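Local coordinates for protein adhesin (Streptococcus sanguinis SK1 = NCTC 7863, PDB 6VT2) that binds sialylated glycans through tandem Siglec-like modules and so probably mediates attachment of the bacterium to host sialoglycans, at residues I15-E27 and R79-G91. Sequence-based numbering, arbitrary orientation.
Sequences IAYRGEEFEFFVE and RVYGIVPINHGVG
A chi1 of 62° in F22 and 65° in F24 sets CG between the backbone N and the carbonyl carbon, which turns each ring over the facing strand 79-83. The two strands run antiparallel in one sheet of the Siglec-like β-sandwich, and they exemplify how an aromatic ring can lie across a neighbouring strand where its partner is glycine. G82 pairs with F22 through two backbone hydrogen bonds, and its N sits over one face of the F22 ring, 3.4 Å from CZ. At the next hydrogen-bonded pair the ring rests on valine instead: V80 CB lies over the F24 ring, a CH-pi contact 3.7 Å from the centroid, while F120 meets that ring edge-to-face from the opposing sheet. The other face, carrying E21, E23, F25, R79, Y81 and I83, mixes charged and apolar groups. An extended R79 grips E23 with NE and NH1, both on the anti side of OE1, the NE bond being 3.1 Å long; carboxylate and guanidinium planes stand 70° apart. Y81 lies against a face of that guanidinium.

Beyond the strands, V84 N donates to E20 O (3.1 Å) of the type II turn 17-20, G19 N bonds V84 O weakly, and V84 CG2 packs against A16 CB and F22 CD1. H88, close to the bound sialic acid, is hydrogen-bonded through NE2 to Y96 OH. R18 NE is salt-bridged to D186, and V90 covers one face of its guanidinium, 3.6 Å from NH1 to CG2.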
loop_
_atom_site.group_PDB
_atom_site.type_symbol
_atom_site.label_atom_id
_atom_site.label_comp_id
_atom_site.label_asym_id
_atom_site.label_seq_id
_atom_site.Cartn_x
_atom_site.Cartn_y
_atom_site.Cartn_z
ATOM N N ILE A 15 -13.050 8.821 -35.368
ATOM C CA ILE A 15 -13.972 8.185 -34.409
ATOM C C ILE A 15 -14.332 9.222 -33.328
ATOM O O ILE A 15 -13.422 9.721 -32.767
ATOM C CB ILE A 15 -13.343 6.934 -33.793
ATOM C CG1 ILE A 15 -12.966 5.942 -34.879
ATOM C CG2 ILE A 15 -14.267 6.321 -32.760
ATOM C CD1 ILE A 15 -14.093 5.552 -35.730
ATOM N N ALA A 16 -15.613 9.411 -33.040
ATOM C CA ALA A 16 -15.938 10.492 -32.002
ATOM C C ALA A 16 -16.835 9.718 -31.035
ATOM O O ALA A 16 -17.714 9.073 -31.476
ATOM C CB ALA A 16 -16.683 11.645 -32.596
ATOM N N TYR A 17 -16.619 9.839 -29.770
ATOM C CA TYR A 17 -17.406 9.073 -28.812
ATOM C C TYR A 17 -18.621 9.885 -28.392
ATOM O O TYR A 17 -18.498 11.025 -28.169
ATOM C CB TYR A 17 -16.533 8.680 -27.633
ATOM C CG TYR A 17 -15.503 7.711 -28.100
ATOM C CD1 TYR A 17 -15.870 6.422 -28.393
ATOM C CD2 TYR A 17 -14.222 8.116 -28.370
ATOM C CE1 TYR A 17 -14.972 5.512 -28.892
ATOM C CE2 TYR A 17 -13.319 7.222 -28.886
ATOM C CZ TYR A 17 -13.689 5.926 -29.124
ATOM O OH TYR A 17 -12.755 5.116 -29.647
ATOM N N ARG A 18 -19.751 9.238 -28.302
ATOM C CA ARG A 18 -21.008 9.835 -27.888
ATOM C C ARG A 18 -20.804 10.551 -26.551
ATOM O O ARG A 18 -20.300 9.955 -25.672
ATOM C CB ARG A 18 -22.016 8.707 -27.746
ATOM C CG ARG A 18 -23.329 9.188 -27.197
ATOM C CD ARG A 18 -24.388 8.137 -27.370
ATOM N NE ARG A 18 -24.004 6.895 -26.755
ATOM C CZ ARG A 18 -24.750 5.818 -26.708
ATOM N NH1 ARG A 18 -25.907 5.826 -27.297
ATOM N NH2 ARG A 18 -24.336 4.741 -26.088
ATOM N N GLY A 19 -21.205 11.817 -26.449
ATOM C CA GLY A 19 -21.098 12.596 -25.219
ATOM C C GLY A 19 -19.823 13.382 -25.108
ATOM O O GLY A 19 -19.804 14.280 -24.313
ATOM N N GLU A 20 -18.821 13.049 -25.906
ATOM C CA GLU A 20 -17.473 13.629 -25.721
ATOM C C GLU A 20 -17.104 14.673 -26.758
ATOM O O GLU A 20 -17.700 14.722 -27.770
ATOM C CB GLU A 20 -16.463 12.500 -25.724
ATOM C CG GLU A 20 -16.889 11.382 -24.794
ATOM C CD GLU A 20 -15.785 10.487 -24.309
ATOM O OE1 GLU A 20 -14.733 10.533 -24.879
ATOM O OE2 GLU A 20 -16.030 9.729 -23.395
ATOM N N GLU A 21 -16.085 15.442 -26.424
ATOM C CA GLU A 21 -15.540 16.414 -27.376
ATOM C C GLU A 21 -14.716 15.637 -28.381
ATOM O O GLU A 21 -14.148 14.622 -27.997
ATOM C CB GLU A 21 -14.579 17.384 -26.701
ATOM C CG GLU A 21 -15.159 18.262 -25.615
ATOM C CD GLU A 21 -14.107 18.971 -24.774
ATOM O OE1 GLU A 21 -12.909 18.643 -24.901
ATOM O OE2 GLU A 21 -14.487 19.868 -24.009
ATOM N N PHE A 22 -14.691 16.092 -29.625
ATOM C CA PHE A 22 -13.793 15.528 -30.647
ATOM C C PHE A 22 -13.093 16.716 -31.300
ATOM O O PHE A 22 -13.587 17.773 -31.233
ATOM C CB PHE A 22 -14.496 14.710 -31.730
ATOM C CG PHE A 22 -15.483 15.498 -32.551
ATOM C CD1 PHE A 22 -16.779 15.659 -32.102
ATOM C CD2 PHE A 22 -15.126 16.073 -33.761
ATOM C CE1 PHE A 22 -17.694 16.387 -32.834
ATOM C CE2 PHE A 22 -16.050 16.800 -34.492
ATOM C CZ PHE A 22 -17.331 16.955 -34.026
ATOM N N GLU A 23 -11.927 16.446 -31.867
ATOM C CA GLU A 23 -11.167 17.494 -32.570
ATOM C C GLU A 23 -10.230 16.817 -33.544
ATOM O O GLU A 23 -9.696 15.800 -33.184
ATOM C CB GLU A 23 -10.373 18.327 -31.569
ATOM C CG GLU A 23 -9.281 19.195 -32.151
ATOM C CD GLU A 23 -8.457 19.753 -31.015
ATOM O OE1 GLU A 23 -8.859 20.740 -30.474
ATOM O OE2 GLU A 23 -7.469 19.131 -30.639
ATOM N N PHE A 24 -10.095 17.362 -34.732
ATOM C CA PHE A 24 -9.067 16.880 -35.663
ATOM C C PHE A 24 -8.672 18.070 -36.512
ATOM O O PHE A 24 -9.293 18.999 -36.424
ATOM C CB PHE A 24 -9.530 15.680 -36.488
ATOM C CG PHE A 24 -10.659 15.926 -37.444
ATOM C CD1 PHE A 24 -11.970 15.847 -37.014
ATOM C CD2 PHE A 24 -10.406 16.178 -38.779
ATOM C CE1 PHE A 24 -13.007 16.001 -37.912
ATOM C CE2 PHE A 24 -11.447 16.353 -39.669
ATOM C CZ PHE A 24 -12.739 16.260 -39.229
ATOM N N PHE A 25 -7.579 17.974 -37.248
ATOM C CA PHE A 25 -7.076 19.117 -38.016
ATOM C C PHE A 25 -7.032 18.770 -39.489
ATOM O O PHE A 25 -6.785 17.640 -39.820
ATOM C CB PHE A 25 -5.732 19.548 -37.440
ATOM C CG PHE A 25 -5.894 20.232 -36.115
ATOM C CD1 PHE A 25 -6.191 21.579 -36.052
ATOM C CD2 PHE A 25 -5.828 19.508 -34.940
ATOM C CE1 PHE A 25 -6.372 22.200 -34.831
ATOM C CE2 PHE A 25 -6.016 20.134 -33.722
ATOM C CZ PHE A 25 -6.281 21.477 -33.673
ATOM N N VAL A 26 -7.308 19.767 -40.291
ATOM C CA VAL A 26 -7.214 19.639 -41.753
ATOM C C VAL A 26 -6.034 20.544 -42.099
ATOM O O VAL A 26 -5.891 21.482 -41.495
ATOM C CB VAL A 26 -8.511 20.093 -42.430
ATOM C CG1 VAL A 26 -8.300 20.225 -43.929
ATOM C CG2 VAL A 26 -9.699 19.197 -42.086
ATOM N N GLU A 27 -5.151 20.132 -42.970
ATOM C CA GLU A 27 -3.974 20.947 -43.350
ATOM C C GLU A 27 -4.110 21.276 -44.825
ATOM O O GLU A 27 -4.452 20.396 -45.550
ATOM C CB GLU A 27 -2.675 20.230 -43.032
ATOM C CG GLU A 27 -2.322 20.251 -41.554
ATOM C CD GLU A 27 -0.857 19.956 -41.292
ATOM O OE1 GLU A 27 -0.239 19.300 -42.119
ATOM O OE2 GLU A 27 -0.337 20.408 -40.281
ATOM N N ARG A 79 -9.340 23.647 -37.724
ATOM C CA ARG A 79 -9.767 22.774 -36.646
ATOM C C ARG A 79 -11.208 22.336 -36.921
ATOM O O ARG A 79 -12.002 23.160 -37.139
ATOM C CB ARG A 79 -9.727 23.560 -35.353
ATOM C CG ARG A 79 -10.062 22.720 -34.121
ATOM C CD ARG A 79 -10.339 23.679 -32.981
ATOM N NE ARG A 79 -10.591 22.922 -31.789
ATOM C CZ ARG A 79 -11.377 23.299 -30.836
ATOM N NH1 ARG A 79 -11.569 22.493 -29.815
ATOM N NH2 ARG A 79 -11.946 24.462 -30.871
ATOM N N VAL A 80 -11.483 21.044 -36.874
ATOM C CA VAL A 80 -12.869 20.531 -36.975
ATOM C C VAL A 80 -13.138 19.903 -35.610
ATOM O O VAL A 80 -12.341 19.207 -35.164
ATOM C CB VAL A 80 -13.017 19.535 -38.128
ATOM C CG1 VAL A 80 -14.449 19.078 -38.258
ATOM C CG2 VAL A 80 -12.560 20.139 -39.444
ATOM N N TYR A 81 -14.217 20.284 -34.967
ATOM C CA TYR A 81 -14.410 19.907 -33.553
ATOM C C TYR A 81 -15.888 19.994 -33.211
ATOM O O TYR A 81 -16.650 20.490 -33.907
ATOM C CB TYR A 81 -13.624 20.894 -32.668
ATOM C CG TYR A 81 -14.109 22.319 -32.731
ATOM C CD1 TYR A 81 -13.840 23.148 -33.802
ATOM C CD2 TYR A 81 -14.870 22.833 -31.717
ATOM C CE1 TYR A 81 -14.345 24.429 -33.859
ATOM C CE2 TYR A 81 -15.397 24.095 -31.757
ATOM C CZ TYR A 81 -15.099 24.923 -32.807
ATOM O OH TYR A 81 -15.619 26.172 -32.795
ATOM N N GLY A 82 -16.178 19.514 -32.026
ATOM C CA GLY A 82 -17.511 19.632 -31.487
ATOM C C GLY A 82 -17.681 18.697 -30.321
ATOM O O GLY A 82 -16.763 18.130 -29.872
ATOM N N ILE A 83 -18.894 18.658 -29.831
ATOM C CA ILE A 83 -19.310 17.749 -28.759
ATOM C C ILE A 83 -20.433 16.891 -29.332
ATOM O O ILE A 83 -21.464 17.432 -29.758
ATOM C CB ILE A 83 -19.772 18.532 -27.526
ATOM C CG1 ILE A 83 -18.608 19.340 -26.991
ATOM C CG2 ILE A 83 -20.345 17.551 -26.530
ATOM C CD1 ILE A 83 -19.094 20.377 -25.983
ATOM N N VAL A 84 -20.232 15.571 -29.354
ATOM C CA VAL A 84 -21.316 14.685 -29.802
ATOM C C VAL A 84 -22.389 14.671 -28.742
ATOM O O VAL A 84 -22.060 14.412 -27.593
ATOM C CB VAL A 84 -20.820 13.271 -30.041
ATOM C CG1 VAL A 84 -21.937 12.362 -30.534
ATOM C CG2 VAL A 84 -19.613 13.345 -31.052
ATOM N N PRO A 85 -23.659 14.833 -29.093
ATOM C CA PRO A 85 -24.723 14.829 -28.097
ATOM C C PRO A 85 -24.720 13.506 -27.351
ATOM O O PRO A 85 -24.500 12.432 -27.919
ATOM C CB PRO A 85 -25.992 15.016 -28.928
ATOM C CG PRO A 85 -25.478 15.773 -30.201
ATOM C CD PRO A 85 -24.135 15.222 -30.442
ATOM N N ILE A 86 -25.085 13.610 -26.078
ATOM C CA ILE A 86 -25.043 12.480 -25.202
ATOM C C ILE A 86 -26.047 11.423 -25.622
ATOM O O ILE A 86 -25.855 10.257 -25.271
ATOM C CB ILE A 86 -25.297 12.922 -23.758
ATOM C CG1 ILE A 86 -24.842 11.816 -22.777
ATOM C CG2 ILE A 86 -26.755 13.285 -23.570
ATOM C CD1 ILE A 86 -23.404 11.536 -22.790
ATOM N N ASN A 87 -27.107 11.781 -26.348
ATOM C CA ASN A 87 -28.105 10.798 -26.772
ATOM C C ASN A 87 -28.054 10.482 -28.268
ATOM O O ASN A 87 -29.023 9.943 -28.827
ATOM C CB ASN A 87 -29.507 11.276 -26.422
ATOM C CG ASN A 87 -29.880 12.540 -27.139
ATOM O OD1 ASN A 87 -29.025 13.367 -27.422
ATOM N ND2 ASN A 87 -31.157 12.708 -27.408
ATOM N N HIS A 88 -26.959 10.842 -28.931
ATOM C CA HIS A 88 -26.791 10.450 -30.317
ATOM C C HIS A 88 -26.877 8.932 -30.420
ATOM O O HIS A 88 -26.412 8.197 -29.549
ATOM C CB HIS A 88 -25.433 10.946 -30.811
ATOM C CG HIS A 88 -25.350 11.080 -32.285
ATOM N ND1 HIS A 88 -25.190 9.982 -33.092
ATOM C CD2 HIS A 88 -25.446 12.148 -33.118
ATOM C CE1 HIS A 88 -25.207 10.361 -34.364
ATOM N NE2 HIS A 88 -25.352 11.674 -34.410
ATOM N N GLY A 89 -27.401 8.471 -31.526
ATOM C CA GLY A 89 -27.325 7.058 -31.814
ATOM C C GLY A 89 -25.899 6.573 -32.052
ATOM O O GLY A 89 -25.001 7.337 -32.363
ATOM N N VAL A 90 -25.662 5.281 -31.778
ATOM C CA VAL A 90 -24.361 4.678 -32.017
ATOM C C VAL A 90 -24.549 3.459 -32.893
ATOM O O VAL A 90 -23.699 2.573 -32.909
ATOM C CB VAL A 90 -23.640 4.309 -30.719
ATOM C CG1 VAL A 90 -23.185 5.590 -30.098
ATOM C CG2 VAL A 90 -24.589 3.537 -29.798
ATOM N N GLY A 91 -25.560 3.481 -33.727
ATOM C CA GLY A 91 -25.783 2.419 -34.677
ATOM C C GLY A 91 -24.900 2.571 -35.872
ATOM O O GLY A 91 -24.160 3.539 -36.013
HETATM O O HOH W 1 -28.116 7.150 -27.853
#